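PDB 1ZYL: hypothetical protein yihE from Escherichia coli, which phosphorylates itself and other proteins on serine and threonine using ATP, and probably protects the cell against stress linked to reactive oxygen species. Local coordinates for residues 149-160 and 272-283. Numbering follows the deposited sequence.
Sequences LNEYLIEPRKLF and MRLVYYLAWLMR
The ring of F160 offers its edge to helix 272-283: V275 O lies 3.4 Å from CZ near the ring plane, and A279 N also sits at the rim. P156 O of its own helix lies over one face, offset toward the rim, and F174 pairs edge-to-face with the ring. V275 CG2 meets CE1, L278 CB meets CZ, and M282 SD stands 4.8 Å from the ring centroid, an oblique Met-aromatic contact reached because CG lies anti to the carbonyl carbon and the chain runs on extended to SD. F160 is a knob in the hole formed by V275, L278, A279 and M282; an alanine here would probably leave that hole unfilled and M282 sulfur without its aromatic neighbour. Y152 turns its edge to M272 O, 3.5 Å from CD2, and its ring meets that of Y276 obliquely, the planes 41° apart. The R283 guanidinium carries A279 CB over the centre of one face and E155 CB at its edge.

These segments belong to two helices of the mainly helical C-terminal lobe of an APH-like kinase fold, their axes 8.0 Å apart at closest approach and 51° from parallel. P156 and A279, both small, meet CB to CB at 3.8 Å, consistent with the close approach; P156 is the second knob, among V275, Y276, A279 and R283. L159, its CG anti to the backbone N (chi1 -165°), lays CD2 against R283 CG. E155 OE2 stays 4.5 Å from R283 NH1, beyond a salt bridge, probably attracted just as a nearby charge; E151 forms a salt bridge with R222. Facing away, R273 does so with D201, the probable proton acceptor.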
loop_
_atom_site.group_PDB
_atom_site.type_symbol
_atom_site.label_atom_id
_atom_site.label_comp_id
_atom_site.label_asym_id
_atom_site.label_seq_id
_atom_site.Cartn_x
_atom_site.Cartn_y
_atom_site.Cartn_z
ATOM N N LEU A 149 -6.686 -0.423 -14.165
ATOM C CA LEU A 149 -7.846 -1.294 -14.002
ATOM C C LEU A 149 -7.585 -2.803 -14.047
ATOM O O LEU A 149 -8.297 -3.573 -13.402
ATOM C CB LEU A 149 -8.895 -0.927 -15.052
ATOM C CG LEU A 149 -9.217 0.558 -15.162
ATOM C CD1 LEU A 149 -10.456 0.721 -16.017
ATOM C CD2 LEU A 149 -9.432 1.161 -13.774
ATOM N N ASN A 150 -6.575 -3.228 -14.801
ATOM C CA ASN A 150 -6.278 -4.653 -14.915
ATOM C C ASN A 150 -6.059 -5.341 -13.581
ATOM O O ASN A 150 -6.796 -6.252 -13.218
ATOM C CB ASN A 150 -5.048 -4.884 -15.789
ATOM C CG ASN A 150 -4.572 -6.326 -15.747
ATOM O OD1 ASN A 150 -3.401 -6.597 -15.465
ATOM N ND2 ASN A 150 -5.475 -7.257 -16.025
ATOM N N GLU A 151 -5.030 -4.896 -12.870
ATOM C CA GLU A 151 -4.660 -5.452 -11.571
ATOM C C GLU A 151 -5.657 -5.145 -10.468
ATOM O O GLU A 151 -5.892 -5.963 -9.577
ATOM C CB GLU A 151 -3.294 -4.909 -11.144
ATOM C CG GLU A 151 -2.805 -5.448 -9.820
ATOM C CD GLU A 151 -1.533 -4.783 -9.372
ATOM O OE1 GLU A 151 -0.806 -5.357 -8.527
ATOM O OE2 GLU A 151 -1.263 -3.671 -9.866
ATOM N N TYR A 152 -6.235 -3.954 -10.526
ATOM C CA TYR A 152 -7.172 -3.542 -9.503
ATOM C C TYR A 152 -8.613 -3.981 -9.675
ATOM O O TYR A 152 -9.285 -4.235 -8.684
ATOM C CB TYR A 152 -7.095 -2.024 -9.320
ATOM C CG TYR A 152 -5.937 -1.618 -8.442
ATOM C CD1 TYR A 152 -4.636 -1.582 -8.934
ATOM C CD2 TYR A 152 -6.140 -1.335 -7.091
ATOM C CE1 TYR A 152 -3.562 -1.272 -8.098
ATOM C CE2 TYR A 152 -5.084 -1.026 -6.250
ATOM C CZ TYR A 152 -3.796 -0.993 -6.754
ATOM O OH TYR A 152 -2.760 -0.657 -5.913
ATOM N N LEU A 153 -9.082 -4.095 -10.915
ATOM C CA LEU A 153 -10.471 -4.493 -11.158
ATOM C C LEU A 153 -10.728 -5.826 -11.874
ATOM O O LEU A 153 -11.335 -6.737 -11.306
ATOM C CB LEU A 153 -11.203 -3.395 -11.934
ATOM C CG LEU A 153 -11.264 -2.007 -11.311
ATOM C CD1 LEU A 153 -12.092 -1.098 -12.188
ATOM C CD2 LEU A 153 -11.865 -2.103 -9.937
ATOM N N ILE A 154 -10.281 -5.939 -13.120
ATOM C CA ILE A 154 -10.537 -7.148 -13.882
ATOM C C ILE A 154 -9.980 -8.445 -13.301
ATOM O O ILE A 154 -10.659 -9.469 -13.347
ATOM C CB ILE A 154 -10.082 -6.990 -15.350
ATOM C CG1 ILE A 154 -8.574 -6.778 -15.419
ATOM C CG2 ILE A 154 -10.803 -5.807 -15.984
ATOM C CD1 ILE A 154 -8.044 -6.660 -16.838
ATOM N N GLU A 155 -8.766 -8.416 -12.751
ATOM C CA GLU A 155 -8.186 -9.632 -12.175
ATOM C C GLU A 155 -9.010 -10.091 -10.976
ATOM O O GLU A 155 -9.408 -11.255 -10.889
ATOM C CB GLU A 155 -6.731 -9.406 -11.764
ATOM C CG GLU A 155 -5.743 -9.672 -12.870
ATOM C CD GLU A 155 -4.310 -9.698 -12.369
ATOM O OE1 GLU A 155 -3.738 -8.612 -12.133
ATOM O OE2 GLU A 155 -3.757 -10.809 -12.199
ATOM N N PRO A 156 -9.264 -9.185 -10.024
ATOM C CA PRO A 156 -10.062 -9.563 -8.857
ATOM C C PRO A 156 -11.425 -10.130 -9.284
ATOM O O PRO A 156 -11.844 -11.184 -8.811
ATOM C CB PRO A 156 -10.186 -8.253 -8.097
ATOM C CG PRO A 156 -8.858 -7.621 -8.352
ATOM C CD PRO A 156 -8.660 -7.855 -9.837
ATOM N N ARG A 157 -12.114 -9.442 -10.186
ATOM C CA ARG A 157 -13.400 -9.933 -10.634
ATOM C C ARG A 157 -13.278 -11.360 -11.138
ATOM O O ARG A 157 -14.200 -12.150 -10.979
ATOM C CB ARG A 157 -13.965 -9.061 -11.747
ATOM C CG ARG A 157 -15.276 -9.598 -12.309
ATOM C CD ARG A 157 -16.340 -9.671 -11.228
ATOM N NE ARG A 157 -17.189 -10.857 -11.346
ATOM C CZ ARG A 157 -17.940 -11.151 -12.403
ATOM N NH1 ARG A 157 -18.673 -12.253 -12.406
ATOM N NH2 ARG A 157 -17.957 -10.347 -13.459
ATOM N N LYS A 158 -12.150 -11.690 -11.759
ATOM C CA LYS A 158 -11.937 -13.044 -12.271
ATOM C C LYS A 158 -11.814 -14.031 -11.117
ATOM O O LYS A 158 -12.329 -15.140 -11.185
ATOM C CB LYS A 158 -10.673 -13.117 -13.127
ATOM C CG LYS A 158 -10.782 -12.416 -14.455
ATOM C CD LYS A 158 -9.489 -12.550 -15.247
ATOM C CE LYS A 158 -9.554 -11.748 -16.533
ATOM N NZ LYS A 158 -10.789 -12.068 -17.312
ATOM N N LEU A 159 -11.117 -13.626 -10.062
ATOM C CA LEU A 159 -10.966 -14.484 -8.908
ATOM C C LEU A 159 -12.362 -14.672 -8.315
ATOM O O LEU A 159 -12.812 -15.794 -8.107
ATOM C CB LEU A 159 -10.051 -13.822 -7.886
ATOM C CG LEU A 159 -9.502 -14.708 -6.772
ATOM C CD1 LEU A 159 -8.718 -15.847 -7.403
ATOM C CD2 LEU A 159 -8.610 -13.899 -5.835
ATOM N N PHE A 160 -13.047 -13.561 -8.065
ATOM C CA PHE A 160 -14.392 -13.584 -7.500
ATOM C C PHE A 160 -15.291 -14.634 -8.157
ATOM O O PHE A 160 -16.084 -15.296 -7.484
ATOM C CB PHE A 160 -15.057 -12.206 -7.645
ATOM C CG PHE A 160 -14.392 -11.105 -6.854
ATOM C CD1 PHE A 160 -14.850 -9.793 -6.961
ATOM C CD2 PHE A 160 -13.319 -11.366 -6.009
ATOM C CE1 PHE A 160 -14.253 -8.761 -6.242
ATOM C CE2 PHE A 160 -12.716 -10.338 -5.287
ATOM C CZ PHE A 160 -13.187 -9.034 -5.408
ATOM N N MET A 272 -11.245 1.226 -6.438
ATOM C CA MET A 272 -10.194 0.313 -6.854
ATOM C C MET A 272 -9.551 -0.422 -5.688
ATOM O O MET A 272 -9.346 -1.636 -5.756
ATOM C CB MET A 272 -9.135 1.074 -7.651
ATOM C CG MET A 272 -9.552 1.379 -9.091
ATOM S SD MET A 272 -8.424 2.463 -9.989
ATOM C CE MET A 272 -9.552 3.316 -10.705
ATOM N N ARG A 273 -9.240 0.307 -4.620
ATOM C CA ARG A 273 -8.611 -0.291 -3.446
ATOM C C ARG A 273 -9.597 -1.230 -2.769
ATOM O O ARG A 273 -9.222 -2.224 -2.138
ATOM C CB ARG A 273 -8.193 0.796 -2.453
ATOM C CG ARG A 273 -7.568 0.254 -1.174
ATOM C CD ARG A 273 -7.349 1.342 -0.142
ATOM N NE ARG A 273 -5.952 1.741 -0.030
ATOM C CZ ARG A 273 -5.053 1.118 0.727
ATOM N NH1 ARG A 273 -5.410 0.061 1.447
ATOM N NH2 ARG A 273 -3.798 1.556 0.765
ATOM N N LEU A 274 -10.872 -0.902 -2.910
ATOM C CA LEU A 274 -11.911 -1.693 -2.292
ATOM C C LEU A 274 -12.006 -3.066 -2.914
ATOM O O LEU A 274 -11.932 -4.075 -2.214
ATOM C CB LEU A 274 -13.249 -0.971 -2.408
ATOM C CG LEU A 274 -13.978 -0.691 -1.101
ATOM C CD1 LEU A 274 -13.042 -0.075 -0.086
ATOM C CD2 LEU A 274 -15.130 0.228 -1.396
ATOM N N VAL A 275 -12.157 -3.109 -4.228
ATOM C CA VAL A 275 -12.281 -4.385 -4.899
ATOM C C VAL A 275 -10.990 -5.200 -4.901
ATOM O O VAL A 275 -11.034 -6.423 -4.819
ATOM C CB VAL A 275 -12.807 -4.193 -6.329
ATOM C CG1 VAL A 275 -12.070 -3.065 -6.985
ATOM C CG2 VAL A 275 -12.646 -5.469 -7.127
ATOM N N TYR A 276 -9.840 -4.543 -4.974
ATOM C CA TYR A 276 -8.594 -5.293 -4.972
ATOM C C TYR A 276 -8.363 -5.960 -3.619
ATOM O O TYR A 276 -7.935 -7.116 -3.549
ATOM C CB TYR A 276 -7.393 -4.392 -5.303
ATOM C CG TYR A 276 -6.064 -5.134 -5.278
ATOM C CD1 TYR A 276 -5.740 -6.065 -6.270
ATOM C CD2 TYR A 276 -5.163 -4.952 -4.231
ATOM C CE1 TYR A 276 -4.551 -6.802 -6.214
ATOM C CE2 TYR A 276 -3.974 -5.679 -4.163
ATOM C CZ TYR A 276 -3.673 -6.604 -5.155
ATOM O OH TYR A 276 -2.498 -7.328 -5.080
ATOM N N TYR A 277 -8.647 -5.225 -2.550
ATOM C CA TYR A 277 -8.459 -5.724 -1.190
ATOM C C TYR A 277 -9.182 -7.043 -0.901
ATOM O O TYR A 277 -8.767 -7.821 -0.038
ATOM C CB TYR A 277 -8.893 -4.645 -0.194
ATOM C CG TYR A 277 -8.924 -5.088 1.241
ATOM C CD1 TYR A 277 -10.060 -5.677 1.779
ATOM C CD2 TYR A 277 -7.820 -4.907 2.072
ATOM C CE1 TYR A 277 -10.109 -6.076 3.115
ATOM C CE2 TYR A 277 -7.852 -5.305 3.421
ATOM C CZ TYR A 277 -9.006 -5.888 3.932
ATOM O OH TYR A 277 -9.067 -6.275 5.252
ATOM N N LEU A 278 -10.263 -7.297 -1.625
ATOM C CA LEU A 278 -11.004 -8.524 -1.414
ATOM C C LEU A 278 -10.245 -9.682 -2.025
ATOM O O LEU A 278 -10.204 -10.765 -1.453
ATOM C CB LEU A 278 -12.408 -8.421 -2.019
ATOM C CG LEU A 278 -13.568 -8.168 -1.049
ATOM C CD1 LEU A 278 -13.357 -6.886 -0.280
ATOM C CD2 LEU A 278 -14.858 -8.106 -1.825
ATOM N N ALA A 279 -9.637 -9.460 -3.187
ATOM C CA ALA A 279 -8.868 -10.514 -3.842
ATOM C C ALA A 279 -7.577 -10.734 -3.053
ATOM O O ALA A 279 -7.104 -11.862 -2.887
ATOM C CB ALA A 279 -8.552 -10.120 -5.283
ATOM N N TRP A 280 -7.019 -9.634 -2.565
ATOM C CA TRP A 280 -5.790 -9.668 -1.792
ATOM C C TRP A 280 -5.953 -10.629 -0.626
ATOM O O TRP A 280 -5.133 -11.514 -0.443
ATOM C CB TRP A 280 -5.465 -8.263 -1.283
ATOM C CG TRP A 280 -4.211 -8.168 -0.507
ATOM C CD1 TRP A 280 -2.948 -8.084 -1.000
ATOM C CD2 TRP A 280 -4.094 -8.119 0.915
ATOM N NE1 TRP A 280 -2.039 -7.977 0.028
ATOM C CE2 TRP A 280 -2.719 -7.997 1.217
ATOM C CE3 TRP A 280 -5.016 -8.164 1.966
ATOM C CZ2 TRP A 280 -2.242 -7.916 2.537
ATOM C CZ3 TRP A 280 -4.541 -8.083 3.280
ATOM C CH2 TRP A 280 -3.166 -7.959 3.550
ATOM N N LEU A 281 -7.010 -10.445 0.162
ATOM C CA LEU A 281 -7.282 -11.322 1.305
ATOM C C LEU A 281 -7.507 -12.736 0.821
ATOM O O LEU A 281 -6.882 -13.670 1.298
ATOM C CB LEU A 281 -8.526 -10.872 2.056
ATOM C CG LEU A 281 -8.414 -9.637 2.940
ATOM C CD1 LEU A 281 -9.804 -9.161 3.284
ATOM C CD2 LEU A 281 -7.617 -9.962 4.191
ATOM N N MET A 282 -8.414 -12.886 -0.133
ATOM C CA MET A 282 -8.718 -14.192 -0.688
ATOM C C MET A 282 -7.453 -14.934 -1.126
ATOM O O MET A 282 -7.221 -16.054 -0.693
ATOM C CB MET A 282 -9.686 -14.046 -1.870
ATOM C CG MET A 282 -11.014 -13.379 -1.501
ATOM S SD MET A 282 -12.233 -13.252 -2.837
ATOM C CE MET A 282 -13.022 -14.799 -2.658
ATOM N N ARG A 283 -6.626 -14.309 -1.958
ATOM C CA ARG A 283 -5.413 -14.965 -2.453
ATOM C C ARG A 283 -4.459 -15.469 -1.385
ATOM O O ARG A 283 -3.748 -16.445 -1.602
ATOM C CB ARG A 283 -4.646 -14.043 -3.401
ATOM C CG ARG A 283 -5.258 -13.911 -4.784
ATOM C CD ARG A 283 -4.696 -12.699 -5.508
ATOM N NE ARG A 283 -5.455 -12.401 -6.720
ATOM C CZ ARG A 283 -5.440 -11.231 -7.352
ATOM N NH1 ARG A 283 -6.164 -11.064 -8.448
ATOM N NH2 ARG A 283 -4.708 -10.227 -6.886
#